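Local atomic coordinates of DNA repair protein XRCC1 (Homo sapiens, PDB entry 3LQC), a protein that acts as a scaffold in DNA single-strand break repair, assembling repair protein complexes and binding poly-ADP-ribose chains to limit PARP1 activity. Residues 6-12 with 42-48. Sequence-based numbering, arbitrary orientation.
Sequences LRHVVSC and TISVVLQ. With CO3 (carbonate ion), chain D.
The guanidinium of Arg7 turns its edge to Ser44 and to a carbonate ion whose carbon lies in its plane, while CG2 of Val46 approaches obliquely, 3.6 Å from Arg7 CD. Two bonds hold the anion: Arg7 NE reaches its O1 at 2.9 Å, almost straight at 177°, and Arg7 NH2 its O2 at 2.7 Å. Ser44 OG, set between backbone N and carbonyl carbon (chi1 60°), donates to the same O1 at 2.6 Å. Lys129 adds a further bond, and Glu81 pairs with Arg7 NH2. The site sits on two parallel strands, 7-12 and 42-48, joined by backbone bonds such as Ser44 N to Leu6 O, 2.8 Å; helices 17-25 and 28-36 link them in the N-terminal domain. On the sheet face that carries Arg7, Gln48 runs extended past Val9, its NE2 3.5 Å from Val9 CG1; on the opposite sheet face, Val10 CG2 flanks Leu47 CD2, and Cys12 SG, disulfide-bonded to Cys20, rests on Leu47 CB. A leucine in place of Arg7 would probably cost the carbonate its two-pronged grip and Glu81 a cationic partner. Arg7, Lys129 and the Ser44 hydroxyl are consistent with a small-anion site, here holding carbonate probably from the crystallisation liquor.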
loop_
_atom_site.group_PDB
_atom_site.type_symbol
_atom_site.label_atom_id
_atom_site.label_comp_id
_atom_site.label_asym_id
_atom_site.label_seq_id
_atom_site.Cartn_x
_atom_site.Cartn_y
_atom_site.Cartn_z
ATOM N N LEU A 6 -9.691 -16.426 -19.063
ATOM C CA LEU A 6 -10.092 -16.110 -17.696
ATOM C C LEU A 6 -11.272 -15.152 -17.682
ATOM O O LEU A 6 -11.658 -14.635 -16.639
ATOM C CB LEU A 6 -8.917 -15.503 -16.930
ATOM C CG LEU A 6 -7.789 -16.518 -16.776
ATOM C CD1 LEU A 6 -6.614 -15.945 -16.016
ATOM C CD2 LEU A 6 -8.363 -17.759 -16.089
ATOM N N ARG A 7 -11.852 -14.933 -18.852
ATOM C CA ARG A 7 -12.893 -13.935 -19.011
ATOM C C ARG A 7 -14.198 -14.572 -19.468
ATOM O O ARG A 7 -14.238 -15.247 -20.485
ATOM C CB ARG A 7 -12.423 -12.905 -20.027
ATOM C CG ARG A 7 -13.420 -11.839 -20.358
ATOM C CD ARG A 7 -12.899 -11.018 -21.528
ATOM N NE ARG A 7 -11.497 -10.658 -21.352
ATOM C CZ ARG A 7 -10.605 -10.643 -22.335
ATOM N NH1 ARG A 7 -10.965 -10.981 -23.568
ATOM N NH2 ARG A 7 -9.347 -10.310 -22.085
ATOM N N HIS A 8 -15.261 -14.360 -18.704
ATOM C CA HIS A 8 -16.592 -14.793 -19.099
ATOM C C HIS A 8 -17.367 -13.621 -19.688
ATOM O O HIS A 8 -17.775 -12.709 -18.968
ATOM C CB HIS A 8 -17.344 -15.366 -17.899
ATOM C CG HIS A 8 -18.524 -16.209 -18.270
ATOM N ND1 HIS A 8 -19.810 -15.901 -17.886
ATOM C CD2 HIS A 8 -18.610 -17.358 -18.982
ATOM C CE1 HIS A 8 -20.638 -16.823 -18.344
ATOM N NE2 HIS A 8 -19.936 -17.718 -19.013
ATOM N N VAL A 9 -17.557 -13.653 -21.003
ATOM C CA VAL A 9 -18.255 -12.594 -21.718
ATOM C C VAL A 9 -19.736 -12.940 -21.882
ATOM O O VAL A 9 -20.082 -14.061 -22.262
ATOM C CB VAL A 9 -17.609 -12.359 -23.104
ATOM C CG1 VAL A 9 -18.196 -11.134 -23.784
ATOM C CG2 VAL A 9 -16.097 -12.204 -22.954
ATOM N N VAL A 10 -20.614 -11.993 -21.576
ATOM C CA VAL A 10 -22.031 -12.195 -21.843
ATOM C C VAL A 10 -22.702 -10.960 -22.416
ATOM O O VAL A 10 -22.277 -9.826 -22.166
ATOM C CB VAL A 10 -22.826 -12.641 -20.593
ATOM C CG1 VAL A 10 -22.155 -13.827 -19.925
ATOM C CG2 VAL A 10 -23.009 -11.484 -19.626
ATOM N N SER A 11 -23.765 -11.205 -23.177
ATOM C CA SER A 11 -24.625 -10.160 -23.717
ATOM C C SER A 11 -25.764 -9.859 -22.757
ATOM O O SER A 11 -26.419 -10.768 -22.258
ATOM C CB SER A 11 -25.199 -10.596 -25.065
ATOM O OG SER A 11 -24.157 -11.034 -25.921
ATOM N N CYS A 12 -25.990 -8.575 -22.505
ATOM C CA CYS A 12 -27.048 -8.118 -21.607
ATOM C C CYS A 12 -28.162 -7.513 -22.429
ATOM O O CYS A 12 -28.347 -6.291 -22.442
ATOM C CB CYS A 12 -26.511 -7.046 -20.663
ATOM S SG CYS A 12 -25.008 -7.513 -19.817
ATOM N N THR A 42 -7.020 -15.330 -11.001
ATOM C CA THR A 42 -7.892 -14.220 -11.353
ATOM C C THR A 42 -8.897 -14.609 -12.425
ATOM O O THR A 42 -8.590 -15.394 -13.316
ATOM C CB THR A 42 -7.084 -12.980 -11.807
ATOM O OG1 THR A 42 -7.949 -12.095 -12.519
ATOM C CG2 THR A 42 -5.954 -13.377 -12.724
ATOM N N ILE A 43 -10.106 -14.063 -12.326
ATOM C CA ILE A 43 -11.116 -14.250 -13.360
ATOM C C ILE A 43 -11.837 -12.935 -13.578
ATOM O O ILE A 43 -11.885 -12.100 -12.682
ATOM C CB ILE A 43 -12.174 -15.299 -12.960
ATOM C CG1 ILE A 43 -12.862 -14.875 -11.664
ATOM C CG2 ILE A 43 -11.553 -16.684 -12.821
ATOM C CD1 ILE A 43 -14.263 -15.351 -11.553
ATOM N N SER A 44 -12.404 -12.748 -14.763
ATOM C CA SER A 44 -13.266 -11.600 -15.010
ATOM C C SER A 44 -14.556 -12.022 -15.691
ATOM O O SER A 44 -14.624 -13.077 -16.320
ATOM C CB SER A 44 -12.559 -10.598 -15.900
ATOM O OG SER A 44 -12.229 -11.213 -17.129
ATOM N N VAL A 45 -15.586 -11.199 -15.550
ATOM C CA VAL A 45 -16.753 -11.300 -16.406
ATOM C C VAL A 45 -16.856 -10.000 -17.185
ATOM O O VAL A 45 -16.492 -8.936 -16.684
ATOM C CB VAL A 45 -18.064 -11.520 -15.613
ATOM C CG1 VAL A 45 -18.045 -12.852 -14.884
ATOM C CG2 VAL A 45 -18.287 -10.391 -14.647
ATOM N N VAL A 46 -17.327 -10.086 -18.420
ATOM C CA VAL A 46 -17.570 -8.893 -19.204
ATOM C C VAL A 46 -19.046 -8.799 -19.543
ATOM O O VAL A 46 -19.637 -9.748 -20.061
ATOM C CB VAL A 46 -16.738 -8.865 -20.491
ATOM C CG1 VAL A 46 -17.263 -7.782 -21.437
ATOM C CG2 VAL A 46 -15.276 -8.622 -20.163
ATOM N N LEU A 47 -19.635 -7.657 -19.211
ATOM C CA LEU A 47 -21.013 -7.372 -19.559
ATOM C C LEU A 47 -21.016 -6.549 -20.832
ATOM O O LEU A 47 -20.497 -5.432 -20.862
ATOM C CB LEU A 47 -21.716 -6.581 -18.455
ATOM C CG LEU A 47 -21.698 -7.060 -17.003
ATOM C CD1 LEU A 47 -22.460 -6.055 -16.141
ATOM C CD2 LEU A 47 -22.280 -8.459 -16.857
ATOM N N GLN A 48 -21.582 -7.126 -21.882
ATOM C CA GLN A 48 -21.792 -6.436 -23.139
ATOM C C GLN A 48 -23.175 -5.796 -23.126
ATOM O O GLN A 48 -24.189 -6.476 -23.264
ATOM C CB GLN A 48 -21.700 -7.426 -24.290
ATOM C CG GLN A 48 -20.312 -7.985 -24.491
ATOM C CD GLN A 48 -20.246 -8.920 -25.678
ATOM O OE1 GLN A 48 -21.206 -9.639 -25.972
ATOM N NE2 GLN A 48 -19.113 -8.918 -26.368
HETATM C C CO3 D . -9.234 -9.650 -18.761
HETATM O O1 CO3 D . -10.494 -9.957 -18.672
HETATM O O2 CO3 D . -8.813 -8.969 -19.788
#